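Extracellular ligand-binding receptor (Verminephrobacter eiseniae, PDB 4M88) probably serves as the extracellular solute-binding component of an ABC transporter, capturing amino acids or related small molecules for uptake. Local coordinates at residues P105-L110 against T153-G157; I129-V133 against V160-V165. All coordinates share one frame; numbering follows the deposited sequence.

Contact 1 (P105-L110 against T153-G157); sequences PGAESL and TGTSG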
ATOM      1  N   PRO A 105      -4.541  -0.664  -3.620  1.00 17.23           N
ATOM      2  CA  PRO A 105      -4.411   0.467  -2.703  1.00 19.01           C
ATOM      3  C   PRO A 105      -5.416   0.400  -1.570  1.00 18.54           C
ATOM      4  O   PRO A 105      -6.390  -0.358  -1.648  1.00 16.43           O
ATOM      5  CB  PRO A 105      -4.767   1.657  -3.596  1.00 23.15           C
ATOM      6  CG  PRO A 105      -5.798   1.102  -4.523  1.00 22.33           C
ATOM      7  CD  PRO A 105      -5.348  -0.319  -4.805  1.00 19.23           C
ATOM      8  N   GLY A 106      -5.188   1.220  -0.547  1.00 16.14           N
ATOM      9  CA  GLY A 106      -6.103   1.333   0.573  1.00 14.38           C
ATOM     10  C   GLY A 106      -7.234   2.313   0.319  1.00 13.68           C
ATOM     11  O   GLY A 106      -7.640   3.047   1.223  1.00 14.96           O
ATOM     12  N   ALA A 107      -7.760   2.322  -0.904  1.00 15.15           N
ATOM     13  CA  ALA A 107      -8.839   3.243  -1.266  1.00 15.76           C
ATOM     14  C   ALA A 107     -10.049   3.057  -0.359  1.00 17.89           C
ATOM     15  O   ALA A 107     -10.378   1.929   0.035  1.00 14.33           O
ATOM     16  CB  ALA A 107      -9.230   3.060  -2.728  1.00 15.72           C
ATOM     17  N   GLU A 108     -10.710   4.158  -0.016  1.00 13.21           N
ATOM     18  CA  GLU A 108     -11.845   4.078   0.895  1.00 16.16           C
ATOM     19  C   GLU A 108     -12.950   3.222   0.272  1.00 19.14           C
ATOM     20  O   GLU A 108     -13.631   2.475   0.978  1.00 21.26           O
ATOM     21  CB  GLU A 108     -12.355   5.482   1.268  1.00 16.83           C
ATOM     22  CG  GLU A 108     -13.469   5.516   2.322  1.00 22.56           C
ATOM     23  CD  GLU A 108     -13.064   4.921   3.676  1.00 30.61           C
ATOM     24  OE1 GLU A 108     -11.856   4.705   3.926  1.00 28.51           O
ATOM     25  OE2 GLU A 108     -13.971   4.661   4.499  1.00 25.58           O
ATOM     26  N   SER A 109     -13.103   3.302  -1.048  1.00 17.39           N
ATOM     27  CA  SER A 109     -14.167   2.562  -1.733  1.00 20.30           C
ATOM     28  C   SER A 109     -13.964   1.042  -1.697  1.00 19.88           C
ATOM     29  O   SER A 109     -14.913   0.284  -1.920  1.00 19.48           O
ATOM     30  CB  SER A 109     -14.310   3.029  -3.183  1.00 22.62           C
ATOM     31  OG  SER A 109     -13.093   2.867  -3.894  1.00 22.91           O
ATOM     32  N   LEU A 110     -12.734   0.600  -1.436  1.00 18.96           N
ATOM     33  CA  LEU A 110     -12.424  -0.834  -1.374  1.00 17.78           C
ATOM     34  C   LEU A 110     -12.481  -1.350   0.066  1.00 19.91           C
ATOM     35  O   LEU A 110     -12.548  -2.553   0.323  1.00 22.03           O
ATOM     36  CB  LEU A 110     -11.037  -1.095  -1.962  1.00 15.16           C
ATOM     37  CG  LEU A 110     -10.807  -0.577  -3.383  1.00 16.64           C
ATOM     38  CD1 LEU A 110      -9.373  -0.845  -3.817  1.00 19.03           C
ATOM     39  CD2 LEU A 110     -11.808  -1.198  -4.356  1.00 18.93           C
ATOM     40  N   THR A 153     -10.895   4.398  -8.028  1.00 21.88           N
ATOM     41  CA  THR A 153     -10.176   4.632  -6.773  1.00 24.32           C
ATOM     42  C   THR A 153      -9.546   6.029  -6.694  1.00 27.96           C
ATOM     43  O   THR A 153      -9.292   6.548  -5.599  1.00 22.88           O
ATOM     44  CB  THR A 153      -9.084   3.587  -6.544  1.00 26.79           C
ATOM     45  OG1 THR A 153      -8.249   3.502  -7.707  1.00 25.04           O
ATOM     46  CG2 THR A 153      -9.714   2.232  -6.259  1.00 29.72           C
ATOM     47  N   GLY A 154      -9.278   6.618  -7.856  1.00 28.01           N
ATOM     48  CA  GLY A 154      -8.802   7.991  -7.919  1.00 24.86           C
ATOM     49  C   GLY A 154      -9.918   8.952  -7.568  1.00 22.86           C
ATOM     50  O   GLY A 154      -9.720   9.895  -6.800  1.00 21.60           O
ATOM     51  N   THR A 155     -11.096   8.717  -8.145  1.00 20.53           N
ATOM     52  CA  THR A 155     -12.282   9.505  -7.822  1.00 24.57           C
ATOM     53  C   THR A 155     -12.630   9.360  -6.336  1.00 23.52           C
ATOM     54  O   THR A 155     -13.057  10.322  -5.685  1.00 20.13           O
ATOM     55  CB  THR A 155     -13.485   9.075  -8.674  1.00 29.08           C
ATOM     56  OG1 THR A 155     -13.182   9.271 -10.062  1.00 28.76           O
ATOM     57  CG2 THR A 155     -14.721   9.892  -8.317  1.00 31.75           C
ATOM     58  N   SER A 156     -12.444   8.154  -5.805  1.00 23.45           N
ATOM     59  CA  SER A 156     -12.674   7.900  -4.385  1.00 24.81           C
ATOM     60  C   SER A 156     -11.718   8.741  -3.557  1.00 18.27           C
ATOM     61  O   SER A 156     -12.122   9.358  -2.574  1.00 18.93           O
ATOM     62  CB  SER A 156     -12.492   6.414  -4.045  1.00 26.27           C
ATOM     63  OG  SER A 156     -12.525   6.195  -2.639  1.00 20.49           O
ATOM     64  N   GLY A 157     -10.448   8.756  -3.957  1.00 17.12           N
ATOM     65  CA  GLY A 157      -9.459   9.594  -3.300  1.00 15.89           C
ATOM     66  C   GLY A 157      -9.840  11.064  -3.361  1.00 16.26           C
ATOM     67  O   GLY A 157      -9.750  11.780  -2.367  1.00 17.57           O
TER
HETATM   68  O   HOH W   1      -9.991   6.680  -1.087  1.00 19.18           O
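A chi1 of 172° on Ser-156 swings OG away from its own amide nitrogen and out from helix 152-166, so that the hydroxyl reaches the backbone of Glu-108 and Ser-109. On Thr-153, one turn earlier, chi1 of 52° sets OG1 between the backbone N and the carbonyl carbon, which leaves CG2 anti to the carbonyl carbon and facing the same segment. This methyl does the apolar work: it packs on CB of Ala-107 at 3.7 Å and on CD1 of Leu-110 at 3.9 Å, while CG of Pro-105, the residue after a cis peptide bond, borders it more loosely. OG1 of Thr-153 serves other partners, hydrogen-bonding Ser-81 OG and a bound glycerol.

In the leucine-binding protein family two alpha/beta lobes face each other across a ligand cleft, and here the first turns of a helix from the second lobe meet a loop and turn on the first-lobe side. The polar half of the contact centres on Ser-156 OG. It accepts a weak, bent hydrogen bond from Ser-109 N (3.4 Å, 137° at the hydrogen), and a water lying 3.0 Å from Ser-156 OG accepts the N-H of Glu-108 at 2.8 Å from Glu-108 N. One hydroxyl thus serves two successive amides, one directly and one through water. Alongside, OG of Ser-109 rests 3.6 Å from CB of Ser-156. The Glu-108 carboxylate turns to Thr-112 OG1 instead.

Contact 2 (I129-V133 against V160-V165); sequences IEEIV and VVQEAV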
ATOM      1  N   ILE A 129      -4.826  10.729   3.686  1.00 12.44           N
ATOM      2  CA  ILE A 129      -5.251  12.013   3.121  1.00 12.52           C
ATOM      3  C   ILE A 129      -5.605  13.039   4.203  1.00 13.02           C
ATOM      4  O   ILE A 129      -5.286  14.233   4.068  1.00 14.86           O
ATOM      5  CB  ILE A 129      -6.429  11.806   2.148  1.00 12.31           C
ATOM      6  CG1 ILE A 129      -5.912  11.214   0.828  1.00 12.71           C
ATOM      7  CG2 ILE A 129      -7.149  13.113   1.870  1.00 13.98           C
ATOM      8  CD1 ILE A 129      -7.012  10.586  -0.028  1.00 15.26           C
ATOM      9  N   GLU A 130      -6.253  12.590   5.279  1.00 13.30           N
ATOM     10  CA  GLU A 130      -6.551  13.493   6.391  1.00 13.96           C
ATOM     11  C   GLU A 130      -5.258  14.028   7.000  1.00 17.67           C
ATOM     12  O   GLU A 130      -5.153  15.216   7.318  1.00 15.18           O
ATOM     13  CB  GLU A 130      -7.418  12.808   7.446  1.00 17.52           C
ATOM     14  CG  GLU A 130      -8.875  12.616   6.993  1.00 21.12           C
ATOM     15  CD  GLU A 130      -9.674  11.678   7.897  1.00 33.70           C
ATOM     16  OE1 GLU A 130      -9.063  10.902   8.669  1.00 34.72           O
ATOM     17  OE2 GLU A 130     -10.923  11.719   7.826  1.00 34.72           O
ATOM     18  N   GLU A 131      -4.277  13.145   7.147  1.00 15.10           N
ATOM     19  CA  GLU A 131      -2.954  13.523   7.637  1.00 16.99           C
ATOM     20  C   GLU A 131      -2.249  14.519   6.707  1.00 17.06           C
ATOM     21  O   GLU A 131      -1.626  15.473   7.175  1.00 16.16           O
ATOM     22  CB  GLU A 131      -2.092  12.269   7.800  1.00 22.91           C
ATOM     23  CG  GLU A 131      -0.706  12.537   8.337  1.00 36.51           C
ATOM     24  CD  GLU A 131      -0.679  12.680   9.845  1.00 51.89           C
ATOM     25  OE1 GLU A 131      -1.761  12.611  10.472  1.00 54.96           O
ATOM     26  OE2 GLU A 131       0.429  12.855  10.400  1.00 58.74           O
ATOM     27  N   ILE A 132      -2.338  14.292   5.400  1.00 15.35           N
ATOM     28  CA  ILE A 132      -1.730  15.213   4.428  1.00 15.05           C
ATOM     29  C   ILE A 132      -2.354  16.593   4.545  1.00 16.31           C
ATOM     30  O   ILE A 132      -1.650  17.610   4.543  1.00 15.01           O
ATOM     31  CB  ILE A 132      -1.922  14.737   2.994  1.00 16.99           C
ATOM     32  CG1 ILE A 132      -0.904  13.676   2.655  1.00 22.00           C
ATOM     33  CG2 ILE A 132      -1.718  15.891   2.008  1.00 23.16           C
ATOM     34  CD1 ILE A 132      -1.082  13.121   1.274  1.00 23.50           C
ATOM     35  N   VAL A 133      -3.678  16.640   4.663  1.00 14.79           N
ATOM     36  CA  VAL A 133      -4.339  17.934   4.721  1.00 15.38           C
ATOM     37  C   VAL A 133      -4.008  18.671   6.024  1.00 17.18           C
ATOM     38  O   VAL A 133      -3.832  19.895   6.025  1.00 20.17           O
ATOM     39  CB  VAL A 133      -5.857  17.821   4.472  1.00 21.01           C
ATOM     40  CG1 VAL A 133      -6.497  19.196   4.533  1.00 24.91           C
ATOM     41  CG2 VAL A 133      -6.092  17.213   3.100  1.00 16.77           C
ATOM     42  N   VAL A 160     -12.499  11.919  -0.971  1.00 14.74           N
ATOM     43  CA  VAL A 160     -11.962  11.926   0.385  1.00 15.57           C
ATOM     44  C   VAL A 160     -11.226  13.233   0.672  1.00 14.22           C
ATOM     45  O   VAL A 160     -11.385  13.814   1.751  1.00 16.74           O
ATOM     46  CB  VAL A 160     -11.052  10.698   0.641  1.00 17.19           C
ATOM     47  CG1 VAL A 160     -10.269  10.861   1.925  1.00 17.98           C
ATOM     48  CG2 VAL A 160     -11.901   9.433   0.701  1.00 17.80           C
ATOM     49  N   VAL A 161     -10.434  13.704  -0.292  1.00 13.07           N
ATOM     50  CA  VAL A 161      -9.744  14.984  -0.139  1.00 13.17           C
ATOM     51  C   VAL A 161     -10.755  16.102   0.073  1.00 18.12           C
ATOM     52  O   VAL A 161     -10.583  16.937   0.955  1.00 13.97           O
ATOM     53  CB  VAL A 161      -8.821  15.334  -1.342  1.00 16.24           C
ATOM     54  CG1 VAL A 161      -8.054  16.609  -1.037  1.00 16.10           C
ATOM     55  CG2 VAL A 161      -7.830  14.215  -1.606  1.00 16.06           C
ATOM     56  N   GLN A 162     -11.824  16.115  -0.722  1.00 14.03           N
ATOM     57  CA  GLN A 162     -12.820  17.184  -0.596  1.00 14.69           C
ATOM     58  C   GLN A 162     -13.439  17.193   0.800  1.00 20.12           C
ATOM     59  O   GLN A 162     -13.646  18.259   1.390  1.00 15.57           O
ATOM     60  CB  GLN A 162     -13.918  17.040  -1.659  1.00 16.78           C
ATOM     61  CG  GLN A 162     -13.412  17.185  -3.088  1.00 27.16           C
ATOM     62  CD  GLN A 162     -14.492  16.898  -4.126  1.00 33.95           C
ATOM     63  OE1 GLN A 162     -15.540  16.337  -3.809  1.00 41.35           O
ATOM     64  NE2 GLN A 162     -14.236  17.285  -5.371  1.00 28.63           N
ATOM     65  N   GLU A 163     -13.731  16.010   1.334  1.00 15.00           N
ATOM     66  CA  GLU A 163     -14.342  15.924   2.661  1.00 22.09           C
ATOM     67  C   GLU A 163     -13.334  16.319   3.751  1.00 21.84           C
ATOM     68  O   GLU A 163     -13.690  16.976   4.734  1.00 20.64           O
ATOM     69  CB  GLU A 163     -14.877  14.516   2.918  1.00 25.99           C
ATOM     70  CG  GLU A 163     -15.474  14.319   4.308  1.00 39.48           C
ATOM     71  CD  GLU A 163     -16.798  15.054   4.512  1.00 51.13           C
ATOM     72  OE1 GLU A 163     -17.384  15.543   3.519  1.00 53.83           O
ATOM     73  OE2 GLU A 163     -17.252  15.138   5.675  1.00 56.05           O
ATOM     74  N   ALA A 164     -12.076  15.929   3.560  1.00 17.40           N
ATOM     75  CA  ALA A 164     -11.022  16.242   4.521  1.00 19.73           C
ATOM     76  C   ALA A 164     -10.791  17.741   4.607  1.00 18.46           C
ATOM     77  O   ALA A 164     -10.634  18.292   5.699  1.00 23.17           O
ATOM     78  CB  ALA A 164      -9.725  15.524   4.155  1.00 16.29           C
ATOM     79  N   VAL A 165     -10.764  18.399   3.454  1.00 14.96           N
ATOM     80  CA  VAL A 165     -10.507  19.839   3.399  1.00 18.94           C
ATOM     81  C   VAL A 165     -11.654  20.633   4.019  1.00 23.57           C
ATOM     82  O   VAL A 165     -11.450  21.678   4.651  1.00 24.88           O
ATOM     83  CB  VAL A 165     -10.229  20.308   1.940  1.00 22.26           C
ATOM     84  CG1 VAL A 165     -10.334  21.799   1.817  1.00 26.95           C
ATOM     85  CG2 VAL A 165      -8.855  19.837   1.479  1.00 21.97           C
TER
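Ile-129 spreads both of its branches over the first turn of segment 160-165. Its CG2 methyl meets CG2 of Val-161 at 3.7 Å, the two side chains crossing at about a right angle, and also lies 4.2 Å from CB of Ala-164. The other branch, with CG1 anti to the carbonyl carbon (chi1 -76°) and chi2 extended at 163°, carries CD1 to CG1 of Val-160 at 3.8 Å. Val-160 CG1 therefore sits against both terminal methyls of the isoleucine. Shortening this side chain to an alanine is likely to leave a gap beside Val-160 and Val-161, since the contacts of both CG2 and CD1 would be lost.

One turn further on, Val-133 repeats the approach with smaller means. Its CG1 reaches CG2 of Val-165 at 3.9 Å, again nearly at right angles, while its CG2 lies 4.1 Å from CB of Ala-164. That alanine, pointing toward the other helix, is met by Ile-129, Glu-130 and Val-133; its small side chain suits the place where the backbones are nearest, with 5.6 Å between CA of Glu-130 and CA of Ala-164. Glu-130 contributes its aliphatic part, CG passing 4.2 Å from Ala-164 CB before the extended chain carries the carboxylate onward.

The two segment axes approach to 9.3 Å and cross at -47°, their N-to-C directions nearer parallel than antiparallel. Contact across the pair is entirely apolar packing. Beneath it lies the parallel part of the second lobe's sheet: Ile-129 and Val-161 touch Ile-205 of strand 201-205, Val-161 also packs on Leu-203, and Val-161 and Val-165 rest on Leu-175 of strand 174-180, leaving helices 125-138 and 152-166 side by side over these strands.

In the fold
From the N terminus the chain first builds most of the five-stranded parallel sheet, then reaches 105-110 and, after strand 118-119, enters helix 125-138 with 129-133. Strand 143-149 follows, and helix 152-166 supplies both returning segments: 153-157 closes contact 1 over 42 intervening residues, 160-165 closes contact 2 over 26. The segments alternate, so the two closures cross. Their centres lie 13 Å apart and they touch, through Ile-129 CD1 against Gly-157 O and Glu-108 CB against Val-160 CG2. Helix 152-166 thus faces the first-lobe side with its early turns and packs within the second lobe further along.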